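PDB 3LZD: 2-(3-amino-3-carboxypropyl)histidine synthase from Pyrococcus horikoshii, which transfers the 3-amino-3-carboxypropyl group of S-adenosyl-L-methionine to a histidine of translation elongation factor 2, the first step of diphthamide biosynthesis, using a [4Fe-4S] cluster. Local coordinates for residues G65-A70 and G88-G93; V287-K292 and I346-R351; K149-K154 and F242-P247; P130-V135 and I190-Q195; I300-N303 and K309-G312. One frame throughout, in Å; residues are numbered along the deposited sequence.

How the contacts relate
Contact 4 is buried near the middle of the chain, where it joins loops of the first and second sheet units through aromatic and proline packing. Contact 5 is also buried, but its strand is an edge strand that the second subunit continues. Contacts 1, 2 and 3 are only partly buried. Of the five, contact 1 alone is joined across its segments by hydrogen bonds, from one arginine to two backbone carbonyls; the others meet through apolar side-chain surfaces. Contacts 2 and 5 share the third sheet region, since helix 280-292 leads directly into strand 296-302. Contacts 1 and 5 both reach the second subunit, whereas contacts 3 and 4 stay within one chain.

Contact 1 (G65-A70 and G88-G93); sequences GLRREA and GEINYG
Arg67 reaches across to residues 88-93 and takes hold of two successive backbone carbonyls. Its CB already points toward the loop, with CG set beside the backbone N and anti to the carbonyl carbon (chi1 -57°). CB, CG, CD and NE then act as a spacer, and bends at chi2 and chi3 steer the guanidinium into place. Arg67 CZ is the first atom to come close, lying 3.7 Å from Glu89 O. At the tip the two nitrogens divide the work. Arg67 NH2 gives a hydrogen bond to Gly88 O at 2.8 Å, with this oxygen in the guanidinium plane. Arg67 NH1 bonds Glu89 O at 3.0 Å, less straight at 141°, and here the acceptor is tilted from that plane. Both nitrogens approach their carbonyls from above the carbonyl plane.

The arginine sits in the first turn of helix 67-78, the connecting helix of a beta-alpha-beta unit between the parallel neighbours 57-61 and 83-87. Its partners lie in the loop that leaves strand 83-87 and runs on to Tyr92, which touches the iron-sulfur cluster.

Ile90 contributes from a different direction. Its CG1 lies over one face of the guanidinium, toward the rim, 3.7 Å from Arg67 NH2. Beyond the two segments, NH1 also bonds Ser62 OG, and NH2 bonds the backbone O of Lys309 of the second subunit. The CB of Glu89 points away from the arginine's segment, and its OE2 accepts a hydrogen bond from the backbone N of Asn303 of that same neighbouring subunit.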
# COMPACT_ATOMS: atom_id res chain seq x y z
N GLY A 65 -7.86 16.24 1.98
CA GLY A 65 -8.74 17.34 2.34
C GLY A 65 -10.25 17.10 2.37
O GLY A 65 -11.00 18.00 2.75
N LEU A 66 -10.70 15.91 1.98
CA LEU A 66 -12.13 15.64 1.97
C LEU A 66 -12.51 14.38 2.75
O LEU A 66 -13.51 13.73 2.45
CB LEU A 66 -12.62 15.54 0.52
CG LEU A 66 -12.46 16.77 -0.40
CD1 LEU A 66 -12.69 16.35 -1.83
CD2 LEU A 66 -13.47 17.88 -0.01
N ARG A 67 -11.74 14.05 3.78
CA ARG A 67 -12.02 12.84 4.57
C ARG A 67 -13.34 12.92 5.33
O ARG A 67 -14.09 11.94 5.39
CB ARG A 67 -10.86 12.57 5.55
CG ARG A 67 -9.50 12.43 4.86
CD ARG A 67 -9.46 11.20 3.94
NE ARG A 67 -8.77 10.06 4.55
CZ ARG A 67 -8.62 8.87 3.97
NH1 ARG A 67 -9.13 8.64 2.77
NH2 ARG A 67 -7.94 7.91 4.58
N ARG A 68 -13.64 14.09 5.89
CA ARG A 68 -14.88 14.28 6.63
C ARG A 68 -16.07 14.34 5.66
O ARG A 68 -17.17 13.88 5.98
CB ARG A 68 -14.78 15.56 7.48
CG ARG A 68 -16.06 16.00 8.16
CD ARG A 68 -16.16 15.48 9.60
NE ARG A 68 -17.52 15.59 10.12
CZ ARG A 68 -17.82 15.77 11.41
NH1 ARG A 68 -19.09 15.85 11.80
NH2 ARG A 68 -16.85 15.91 12.31
N GLU A 69 -15.85 14.88 4.46
CA GLU A 69 -16.92 14.97 3.46
C GLU A 69 -17.29 13.56 2.99
O GLU A 69 -18.45 13.28 2.68
CB GLU A 69 -16.47 15.79 2.24
CG GLU A 69 -16.47 17.31 2.44
CD GLU A 69 -15.29 17.80 3.29
OE1 GLU A 69 -14.44 16.97 3.72
OE2 GLU A 69 -15.22 19.03 3.54
N ALA A 70 -16.30 12.68 2.91
CA ALA A 70 -16.53 11.31 2.50
C ALA A 70 -17.50 10.62 3.46
O ALA A 70 -18.46 9.98 3.03
CB ALA A 70 -15.21 10.53 2.44
N GLY A 88 -10.00 3.24 2.95
CA GLY A 88 -9.10 3.79 3.95
C GLY A 88 -7.80 4.41 3.47
O GLY A 88 -7.19 5.21 4.20
N GLU A 89 -7.36 4.04 2.28
CA GLU A 89 -6.13 4.59 1.75
C GLU A 89 -6.37 6.08 1.47
O GLU A 89 -7.51 6.52 1.34
CB GLU A 89 -5.75 3.88 0.43
CG GLU A 89 -5.61 2.36 0.53
CD GLU A 89 -4.54 1.92 1.52
OE1 GLU A 89 -3.47 2.58 1.59
OE2 GLU A 89 -4.76 0.92 2.23
N ILE A 90 -5.30 6.86 1.42
CA ILE A 90 -5.40 8.28 1.12
C ILE A 90 -5.17 8.37 -0.38
O ILE A 90 -4.15 7.89 -0.90
CB ILE A 90 -4.32 9.11 1.84
CG1 ILE A 90 -4.71 9.27 3.32
CG2 ILE A 90 -4.17 10.48 1.17
CD1 ILE A 90 -3.68 10.04 4.16
N ASN A 91 -6.10 8.98 -1.10
CA ASN A 91 -5.95 9.06 -2.53
C ASN A 91 -5.27 10.33 -3.03
O ASN A 91 -5.49 11.40 -2.50
CB ASN A 91 -7.31 8.90 -3.18
CG ASN A 91 -7.23 9.01 -4.66
OD1 ASN A 91 -7.58 10.04 -5.22
ND2 ASN A 91 -6.74 7.95 -5.31
N TYR A 92 -4.46 10.20 -4.07
CA TYR A 92 -3.78 11.38 -4.60
C TYR A 92 -4.12 11.78 -6.04
O TYR A 92 -3.59 12.76 -6.55
CB TYR A 92 -2.27 11.23 -4.44
CG TYR A 92 -1.86 11.24 -2.99
CD1 TYR A 92 -1.76 10.05 -2.26
CD2 TYR A 92 -1.63 12.45 -2.32
CE1 TYR A 92 -1.46 10.07 -0.89
CE2 TYR A 92 -1.33 12.48 -0.96
CZ TYR A 92 -1.25 11.29 -0.25
OH TYR A 92 -0.96 11.32 1.09
N GLY A 93 -5.02 11.04 -6.68
CA GLY A 93 -5.39 11.39 -8.05
C GLY A 93 -6.28 10.36 -8.72
O GLY A 93 -6.40 9.23 -8.24

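Contact 2 (V287-K292 and I346-R351); sequences VKLLKK and ILLGLR
Leu289 sets its branched end against both Leu348 and Leu350, and this is where the contact is tight. Its CG is 3.4 Å from CD1 of Leu348, the two side chains sliding past each other in opposite directions. With Leu350 the meeting is tip to tip: CD2 of Leu350 lies 3.4 Å from CD2 of Leu289 and equally near its CD1, so a single methyl abuts both branches. These carbon pairs are somewhat closer than ordinary van der Waals contact. Leu289 carries its CG anti to the backbone N (chi1 -171°), which sends the isobutyl group out from helix 280-292 toward its partners.

The packing relaxes on the side of Leu290. Its chain crosses that of Leu348 at about a right angle, and the nearest atoms, Leu290 CD2 and Leu348 CD2, stand 4.0 Å apart. Leu290 is nevertheless buried, because it also rests on Phe267 and Val269 of strand 266-272. Leu350, at the tight end, is exposed to solvent.

The second segment is the end of helix 341-347, closed by a Schellman motif. Gly349 takes up positive phi (82°), and its N bonds the backbone O of Ile346 at 2.9 Å. The chain thereby turns so that Leu348 and Leu350, flanking the glycine, both point at helix 280-292. Leu347 packs on Ile258 and Ala261 of helix 248-261. With no hydrogen bond spanning the two segments, this seam between a helix and a helix end depends on the fit of leucine methyls rather than on directional bonding.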
# COMPACT_ATOMS: atom_id res chain seq x y z
N VAL A 287 15.51 -1.09 -17.92
CA VAL A 287 16.30 -2.17 -17.34
C VAL A 287 17.24 -2.68 -18.43
O VAL A 287 18.42 -2.92 -18.18
CB VAL A 287 15.39 -3.32 -16.86
CG1 VAL A 287 16.23 -4.57 -16.53
CG2 VAL A 287 14.62 -2.88 -15.63
N LYS A 288 16.72 -2.82 -19.64
CA LYS A 288 17.52 -3.31 -20.76
C LYS A 288 18.62 -2.32 -21.09
O LYS A 288 19.76 -2.71 -21.32
CB LYS A 288 16.63 -3.55 -21.98
N LEU A 289 18.29 -1.03 -21.10
CA LEU A 289 19.27 -0.01 -21.42
C LEU A 289 20.42 0.03 -20.42
O LEU A 289 21.59 0.14 -20.81
CB LEU A 289 18.62 1.37 -21.49
CG LEU A 289 19.55 2.46 -22.03
CD1 LEU A 289 19.81 2.22 -23.52
CD2 LEU A 289 18.91 3.83 -21.80
N LEU A 290 20.12 -0.04 -19.13
CA LEU A 290 21.18 -0.01 -18.13
C LEU A 290 22.11 -1.21 -18.29
O LEU A 290 23.33 -1.08 -18.21
CB LEU A 290 20.58 0.00 -16.72
CG LEU A 290 20.00 1.33 -16.22
CD1 LEU A 290 19.21 1.10 -14.95
CD2 LEU A 290 21.12 2.32 -15.97
N LYS A 291 21.53 -2.39 -18.51
CA LYS A 291 22.32 -3.60 -18.67
C LYS A 291 23.24 -3.49 -19.88
O LYS A 291 24.43 -3.79 -19.78
CB LYS A 291 21.41 -4.82 -18.81
CG LYS A 291 20.79 -5.26 -17.49
CD LYS A 291 19.99 -6.54 -17.63
CE LYS A 291 19.37 -6.91 -16.29
NZ LYS A 291 18.51 -8.12 -16.36
N LYS A 292 22.70 -3.05 -21.01
CA LYS A 292 23.50 -2.91 -22.21
C LYS A 292 24.70 -2.00 -21.92
O LYS A 292 25.74 -2.12 -22.56
CB LYS A 292 22.67 -2.32 -23.35
N ILE A 346 20.33 10.57 -19.63
CA ILE A 346 21.37 11.58 -19.57
C ILE A 346 22.59 10.96 -18.91
O ILE A 346 23.70 11.12 -19.39
CB ILE A 346 20.94 12.82 -18.75
CG1 ILE A 346 19.91 13.63 -19.53
CG2 ILE A 346 22.14 13.67 -18.42
CD1 ILE A 346 19.45 14.88 -18.79
N LEU A 347 22.36 10.24 -17.81
CA LEU A 347 23.46 9.60 -17.08
C LEU A 347 24.24 8.63 -17.97
O LEU A 347 25.47 8.61 -17.95
CB LEU A 347 22.93 8.87 -15.85
CG LEU A 347 23.94 8.10 -14.99
CD1 LEU A 347 23.43 7.96 -13.57
CD2 LEU A 347 24.21 6.73 -15.59
N LEU A 348 23.51 7.83 -18.75
CA LEU A 348 24.15 6.88 -19.65
C LEU A 348 24.79 7.56 -20.85
O LEU A 348 25.46 6.91 -21.65
CB LEU A 348 23.13 5.85 -20.13
CG LEU A 348 22.61 4.88 -19.08
CD1 LEU A 348 21.77 3.81 -19.78
CD2 LEU A 348 23.77 4.23 -18.33
N GLY A 349 24.57 8.87 -20.99
CA GLY A 349 25.15 9.61 -22.10
C GLY A 349 24.39 9.52 -23.41
O GLY A 349 24.94 9.83 -24.46
N LEU A 350 23.12 9.12 -23.36
CA LEU A 350 22.31 9.00 -24.58
C LEU A 350 21.54 10.27 -24.89
O LEU A 350 21.24 10.57 -26.05
CB LEU A 350 21.33 7.83 -24.45
CG LEU A 350 21.92 6.41 -24.41
CD1 LEU A 350 23.07 6.32 -23.41
CD2 LEU A 350 20.82 5.44 -24.04
N ARG A 351 21.21 11.02 -23.84
CA ARG A 351 20.45 12.26 -23.95
C ARG A 351 21.35 13.40 -23.47
O ARG A 351 22.12 13.23 -22.52
CB ARG A 351 19.19 12.15 -23.07
CG ARG A 351 18.16 13.24 -23.25
CD ARG A 351 16.99 13.02 -22.29
NE ARG A 351 16.09 11.95 -22.73
CZ ARG A 351 15.23 12.08 -23.74
NH1 ARG A 351 15.16 13.21 -24.42
NH2 ARG A 351 14.44 11.06 -24.07

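Contact 3 (K149-K154 and F242-P247); sequences KKLGRK and FSWIDP
Trp244 slides the far rim of its indole between Lys150 and Leu151, and all the direct contact between the segments is apolar. CB of Lys150 lies 3.7 Å from CH2 of Trp244, and further along the same chain CD comes within 4.0 Å of CZ2. The lysine chain, extended beyond CG, crosses the indole at about a right angle. From the opposite side of the ring plane, CD2 of Leu151 touches CZ3 of Trp244 at 3.5 Å. Both aliphatic groups approach the ring obliquely. Leu233 of strand 231-235 touches Leu151 and Trp244 alike, carrying this apolar patch onto the sheet.

The polar bonds lie around the contact rather than across it. The indole NE1 is bonded to Glu147 OE1, and NZ of Lys150 forms a long, weak ion pair with the same carboxylate oxygen.

Backbone bonding shapes the other partner: Lys149 to Gly152 form a type I beta turn, closed by Gly152 N on Lys149 O at 3.0 Å. This turn leads from helix 145-149 into strand 154-159, whereas Trp244 comes from the antiparallel edge strand 242-244 of the same sheet. Two distant parts of the chain are thus joined by contacts to carbon, while Glu147 supplies the indole N-H with an acceptor and leaves the benzo rim to its apolar neighbours.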
# COMPACT_ATOMS: atom_id res chain seq x y z
N LYS A 149 1.75 41.27 -19.43
CA LYS A 149 2.11 41.92 -20.69
C LYS A 149 3.48 41.44 -21.19
O LYS A 149 3.69 41.30 -22.39
CB LYS A 149 2.11 43.45 -20.52
N LYS A 150 4.40 41.18 -20.26
CA LYS A 150 5.74 40.72 -20.63
C LYS A 150 5.75 39.32 -21.22
O LYS A 150 6.79 38.86 -21.71
CB LYS A 150 6.67 40.77 -19.42
CG LYS A 150 6.83 42.16 -18.80
CD LYS A 150 7.82 42.08 -17.65
CE LYS A 150 7.83 43.30 -16.77
NZ LYS A 150 8.78 43.05 -15.64
N LEU A 151 4.63 38.62 -21.16
CA LEU A 151 4.60 37.29 -21.75
C LEU A 151 4.44 37.45 -23.27
O LEU A 151 4.83 36.58 -24.04
CB LEU A 151 3.44 36.46 -21.19
CG LEU A 151 3.52 35.95 -19.74
CD1 LEU A 151 2.21 35.22 -19.45
CD2 LEU A 151 4.71 35.02 -19.54
N GLY A 152 3.89 38.59 -23.69
CA GLY A 152 3.69 38.83 -25.11
C GLY A 152 2.22 38.99 -25.48
O GLY A 152 1.35 38.90 -24.61
N ARG A 153 1.94 39.22 -26.75
CA ARG A 153 0.57 39.40 -27.22
C ARG A 153 -0.19 38.07 -27.18
O ARG A 153 -1.31 37.99 -26.66
CB ARG A 153 0.57 39.96 -28.65
CG ARG A 153 -0.82 40.05 -29.28
CD ARG A 153 -0.75 40.45 -30.77
NE ARG A 153 -0.15 39.41 -31.61
CZ ARG A 153 -0.78 38.30 -32.00
NH1 ARG A 153 -2.04 38.08 -31.64
NH2 ARG A 153 -0.15 37.41 -32.76
N LYS A 154 0.42 37.04 -27.75
CA LYS A 154 -0.18 35.71 -27.77
C LYS A 154 0.31 34.88 -26.57
O LYS A 154 1.47 34.46 -26.51
CB LYS A 154 0.18 35.00 -29.09
N PHE A 242 2.92 37.28 -7.81
CA PHE A 242 3.34 36.70 -9.08
C PHE A 242 4.74 36.14 -8.93
O PHE A 242 5.46 36.45 -7.98
CB PHE A 242 3.32 37.73 -10.23
CG PHE A 242 4.36 38.83 -10.11
CD1 PHE A 242 4.13 39.94 -9.29
CD2 PHE A 242 5.56 38.73 -10.80
CE1 PHE A 242 5.10 40.94 -9.16
CE2 PHE A 242 6.54 39.73 -10.67
CZ PHE A 242 6.31 40.83 -9.86
N SER A 243 5.12 35.30 -9.88
CA SER A 243 6.44 34.72 -9.85
C SER A 243 6.90 34.35 -11.26
O SER A 243 6.20 33.63 -11.98
CB SER A 243 6.44 33.49 -8.95
OG SER A 243 7.71 32.87 -8.95
N TRP A 244 8.07 34.87 -11.66
CA TRP A 244 8.63 34.51 -12.95
C TRP A 244 9.44 33.26 -12.65
O TRP A 244 10.36 33.27 -11.85
CB TRP A 244 9.53 35.62 -13.50
CG TRP A 244 8.74 36.79 -14.00
CD1 TRP A 244 8.46 37.95 -13.33
CD2 TRP A 244 8.04 36.86 -15.24
NE1 TRP A 244 7.62 38.73 -14.08
CE2 TRP A 244 7.34 38.09 -15.26
CE3 TRP A 244 7.92 36.00 -16.35
CZ2 TRP A 244 6.54 38.48 -16.33
CZ3 TRP A 244 7.12 36.39 -17.41
CH2 TRP A 244 6.44 37.62 -17.40
N ILE A 245 9.07 32.16 -13.29
CA ILE A 245 9.72 30.89 -13.03
C ILE A 245 11.10 30.69 -13.66
O ILE A 245 11.29 30.95 -14.85
CB ILE A 245 8.80 29.74 -13.47
CG1 ILE A 245 7.43 29.92 -12.80
CG2 ILE A 245 9.43 28.40 -13.11
CD1 ILE A 245 7.48 29.95 -11.28
N ASP A 246 12.06 30.26 -12.85
CA ASP A 246 13.41 29.97 -13.31
C ASP A 246 13.77 28.54 -12.93
O ASP A 246 14.02 28.25 -11.76
CB ASP A 246 14.44 30.91 -12.69
CG ASP A 246 15.87 30.37 -12.82
OD1 ASP A 246 16.35 30.21 -13.96
OD2 ASP A 246 16.50 30.08 -11.77
N PRO A 247 13.79 27.64 -13.90
CA PRO A 247 14.12 26.24 -13.63
C PRO A 247 15.59 25.97 -13.28
O PRO A 247 15.95 24.86 -12.89
CB PRO A 247 13.67 25.52 -14.90
CG PRO A 247 13.87 26.55 -15.96
CD PRO A 247 13.35 27.81 -15.30

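Contact 4 (P130-V135 and I190-Q195); sequences PAFARV and ISWPGQ
Gln195 OE1 is gripped by two backbone N-H groups at the root of Trp192, the residue that carries its segment across to Pro130 and Phe132. Ser191 N bonds Gln195 OE1 at 2.9 Å, tilted 23° from the amide carbonyl plane; Trp192 N adds a weak bond to it at 3.4 Å. A type II beta turn from Trp192 to Gln195 brings the amide back over its own loop, with Gly194 at positive phi.

Trp192 holds CG beside its backbone N and anti to the carbonyl carbon (chi1 -52°), which turns the indole toward the other segment. CH2 of Trp192 meets CB of Pro130 at 4.0 Å, the proline carbon lying at the indole edge. Phe132 comes from the opposite direction, its CZ 3.9 Å from CZ2 of Trp192, and the rings are oblique, their planes at 59°.

Pro130 stands where strand 126-130 of the first sheet gives way to a loop, whereas Trp192 stands in the loop between strands 180-182 and 210-214 of the second, so the aromatic pair bridges two sheet units of this three-sheet chain. The indole is fixed further by Phe370, which stacks on it, and by Pro369, whose O accepts the bond from NE1. The side chain of Trp192 comes to about 11 Å from the iron-sulfur cluster.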
# COMPACT_ATOMS: atom_id res chain seq x y z
N PRO A 130 -15.26 16.02 -8.91
CA PRO A 130 -14.20 17.04 -8.91
C PRO A 130 -14.42 18.15 -7.87
O PRO A 130 -15.55 18.56 -7.59
CB PRO A 130 -14.26 17.60 -10.34
CG PRO A 130 -14.87 16.51 -11.14
CD PRO A 130 -15.92 15.93 -10.22
N ALA A 131 -13.32 18.65 -7.32
CA ALA A 131 -13.37 19.73 -6.34
C ALA A 131 -13.07 21.04 -7.07
O ALA A 131 -12.08 21.15 -7.78
CB ALA A 131 -12.33 19.49 -5.25
N PHE A 132 -13.94 22.02 -6.88
CA PHE A 132 -13.76 23.33 -7.51
C PHE A 132 -13.63 24.39 -6.43
O PHE A 132 -14.51 24.54 -5.59
CB PHE A 132 -14.95 23.65 -8.42
CG PHE A 132 -15.10 22.68 -9.57
CD1 PHE A 132 -16.05 21.67 -9.52
CD2 PHE A 132 -14.25 22.75 -10.66
CE1 PHE A 132 -16.13 20.74 -10.55
CE2 PHE A 132 -14.33 21.83 -11.69
CZ PHE A 132 -15.27 20.82 -11.64
N ALA A 133 -12.52 25.13 -6.46
CA ALA A 133 -12.29 26.20 -5.50
C ALA A 133 -13.14 27.39 -5.90
O ALA A 133 -13.28 27.70 -7.08
CB ALA A 133 -10.82 26.59 -5.47
N ARG A 134 -13.70 28.07 -4.91
CA ARG A 134 -14.56 29.21 -5.19
C ARG A 134 -13.84 30.48 -5.67
O ARG A 134 -14.37 31.22 -6.48
CB ARG A 134 -15.36 29.56 -3.93
CG ARG A 134 -16.49 30.53 -4.17
CD ARG A 134 -17.38 30.62 -2.95
NE ARG A 134 -17.98 29.33 -2.62
CZ ARG A 134 -19.03 28.79 -3.25
NH1 ARG A 134 -19.61 29.43 -4.25
NH2 ARG A 134 -19.49 27.60 -2.87
N VAL A 135 -12.62 30.71 -5.18
CA VAL A 135 -11.91 31.94 -5.52
C VAL A 135 -11.97 32.43 -6.98
O VAL A 135 -11.65 31.71 -7.92
CB VAL A 135 -10.43 31.86 -5.10
CG1 VAL A 135 -9.72 30.73 -5.86
CG2 VAL A 135 -9.76 33.21 -5.35
N ILE A 190 -5.80 14.28 -19.41
CA ILE A 190 -6.39 15.55 -18.97
C ILE A 190 -7.92 15.52 -19.09
O ILE A 190 -8.46 14.84 -19.97
CB ILE A 190 -5.81 16.72 -19.83
CG1 ILE A 190 -4.28 16.80 -19.62
CG2 ILE A 190 -6.50 18.04 -19.50
CD1 ILE A 190 -3.86 17.00 -18.15
N SER A 191 -8.61 16.25 -18.22
CA SER A 191 -10.08 16.29 -18.21
C SER A 191 -10.72 17.49 -18.92
O SER A 191 -11.82 17.38 -19.48
CB SER A 191 -10.59 16.27 -16.75
OG SER A 191 -10.00 15.21 -16.01
N TRP A 192 -10.04 18.64 -18.89
CA TRP A 192 -10.57 19.85 -19.52
C TRP A 192 -9.46 20.65 -20.19
O TRP A 192 -8.32 20.63 -19.74
CB TRP A 192 -11.19 20.78 -18.47
CG TRP A 192 -12.19 20.19 -17.54
CD1 TRP A 192 -13.53 19.99 -17.78
CD2 TRP A 192 -11.96 19.77 -16.20
NE1 TRP A 192 -14.14 19.49 -16.65
CE2 TRP A 192 -13.20 19.34 -15.67
CE3 TRP A 192 -10.82 19.73 -15.38
CZ2 TRP A 192 -13.33 18.88 -14.36
CZ3 TRP A 192 -10.95 19.27 -14.08
CH2 TRP A 192 -12.20 18.85 -13.58
N PRO A 193 -9.78 21.39 -21.27
CA PRO A 193 -8.75 22.20 -21.94
C PRO A 193 -8.15 23.19 -20.90
O PRO A 193 -8.88 23.74 -20.06
CB PRO A 193 -9.53 22.93 -23.03
CG PRO A 193 -10.72 21.99 -23.30
CD PRO A 193 -11.10 21.55 -21.91
N GLY A 194 -6.83 23.38 -20.94
CA GLY A 194 -6.19 24.30 -20.01
C GLY A 194 -5.73 23.72 -18.67
O GLY A 194 -5.02 24.39 -17.93
N GLN A 195 -6.14 22.48 -18.37
CA GLN A 195 -5.74 21.85 -17.12
C GLN A 195 -4.37 21.15 -17.16
O GLN A 195 -4.08 20.38 -18.07
CB GLN A 195 -6.79 20.82 -16.70
CG GLN A 195 -6.41 19.99 -15.46
CD GLN A 195 -7.15 18.65 -15.41
OE1 GLN A 195 -7.87 18.28 -16.35
NE2 GLN A 195 -6.98 17.92 -14.32

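Contact 5 (I300-N303 and K309-G312); sequences IVMN and KLEG
Met302 lays its thioether end against Leu310 and Lys309. Its strand, 296-302, is an edge of the chain's four-stranded parallel sheet, and the short helix 307-310 folds back after it so that Lys309 and Leu310 lie over the strand's end. At Ile300 and Val301 the edge continues in a parallel ladder with a strand of the second subunit, so one sheet spans the dimer interface.

The methionine chain runs extended through chi2 and then bends at chi3 (77°), which swings CE toward the helix. Met302 CE lies 3.6 Å from CD of Lys309 and 3.9 Å from CD2 of Leu310, touching both neighbours at once. SD of Met302 also comes within 3.9 Å of Leu310 CD2, so sulfur and methyl share the same leucine branch. Leu310 is buried further by Ile270 of the neighbouring strand 266-272 and Tyr318 of strand 317-320 beyond it.

Lys309 uses its aliphatic part here, with the chain extended beyond CG as it crosses Met302. Its polar end is spoken for elsewhere: NZ bonds the backbone O of Asp304 and forms a salt bridge to Glu89 OE1 of the second subunit. This pairs a greasy stem with a charged tip at the dimer boundary.

Ile300 completes the contact from two residues upstream on the strand. Its CG2, the branch held anti to the backbone N, reaches CD2 of Leu310 at 4.1 Å.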
# COMPACT_ATOMS: atom_id res chain seq x y z
N ILE A 300 11.49 -3.46 -10.14
CA ILE A 300 10.79 -3.56 -8.86
C ILE A 300 9.34 -3.12 -8.99
O ILE A 300 9.06 -2.03 -9.49
CB ILE A 300 11.49 -2.69 -7.79
CG1 ILE A 300 12.94 -3.14 -7.62
CG2 ILE A 300 10.72 -2.76 -6.45
CD1 ILE A 300 13.84 -2.14 -6.90
N VAL A 301 8.43 -3.97 -8.51
CA VAL A 301 7.00 -3.71 -8.54
C VAL A 301 6.48 -3.28 -7.16
O VAL A 301 6.69 -3.99 -6.17
CB VAL A 301 6.23 -4.98 -8.98
CG1 VAL A 301 4.74 -4.71 -9.02
CG2 VAL A 301 6.72 -5.45 -10.34
N MET A 302 5.81 -2.14 -7.10
CA MET A 302 5.25 -1.62 -5.84
C MET A 302 3.87 -0.99 -6.08
O MET A 302 3.40 -0.91 -7.22
CB MET A 302 6.14 -0.51 -5.26
CG MET A 302 7.60 -0.83 -5.18
SD MET A 302 8.53 0.60 -4.60
CE MET A 302 8.15 0.54 -2.79
N ASN A 303 3.24 -0.54 -5.01
CA ASN A 303 1.98 0.16 -5.12
C ASN A 303 2.39 1.57 -4.74
O ASN A 303 2.72 2.37 -5.61
CB ASN A 303 0.93 -0.36 -4.14
CG ASN A 303 -0.29 0.54 -4.06
OD1 ASN A 303 -0.66 1.17 -5.05
ND2 ASN A 303 -0.92 0.60 -2.89
N LYS A 309 10.60 1.11 2.12
CA LYS A 309 10.33 -0.29 1.80
C LYS A 309 11.52 -0.92 1.07
O LYS A 309 11.72 -2.14 1.12
CB LYS A 309 9.09 -0.40 0.92
CG LYS A 309 7.83 0.21 1.52
CD LYS A 309 6.69 0.16 0.49
CE LYS A 309 5.42 0.82 1.00
NZ LYS A 309 4.39 0.87 -0.07
N LEU A 310 12.31 -0.08 0.42
CA LEU A 310 13.45 -0.54 -0.36
C LEU A 310 14.82 -0.53 0.33
O LEU A 310 15.77 -1.13 -0.18
CB LEU A 310 13.55 0.29 -1.65
CG LEU A 310 12.25 0.46 -2.45
CD1 LEU A 310 12.50 1.37 -3.64
CD2 LEU A 310 11.73 -0.89 -2.90
N GLU A 311 14.93 0.15 1.48
CA GLU A 311 16.21 0.26 2.20
C GLU A 311 17.05 -1.03 2.38
O GLU A 311 18.28 -0.96 2.42
CB GLU A 311 15.98 0.89 3.57
N GLY A 312 16.39 -2.18 2.49
CA GLY A 312 17.12 -3.43 2.67
C GLY A 312 17.75 -4.00 1.40
O GLY A 312 18.56 -4.94 1.46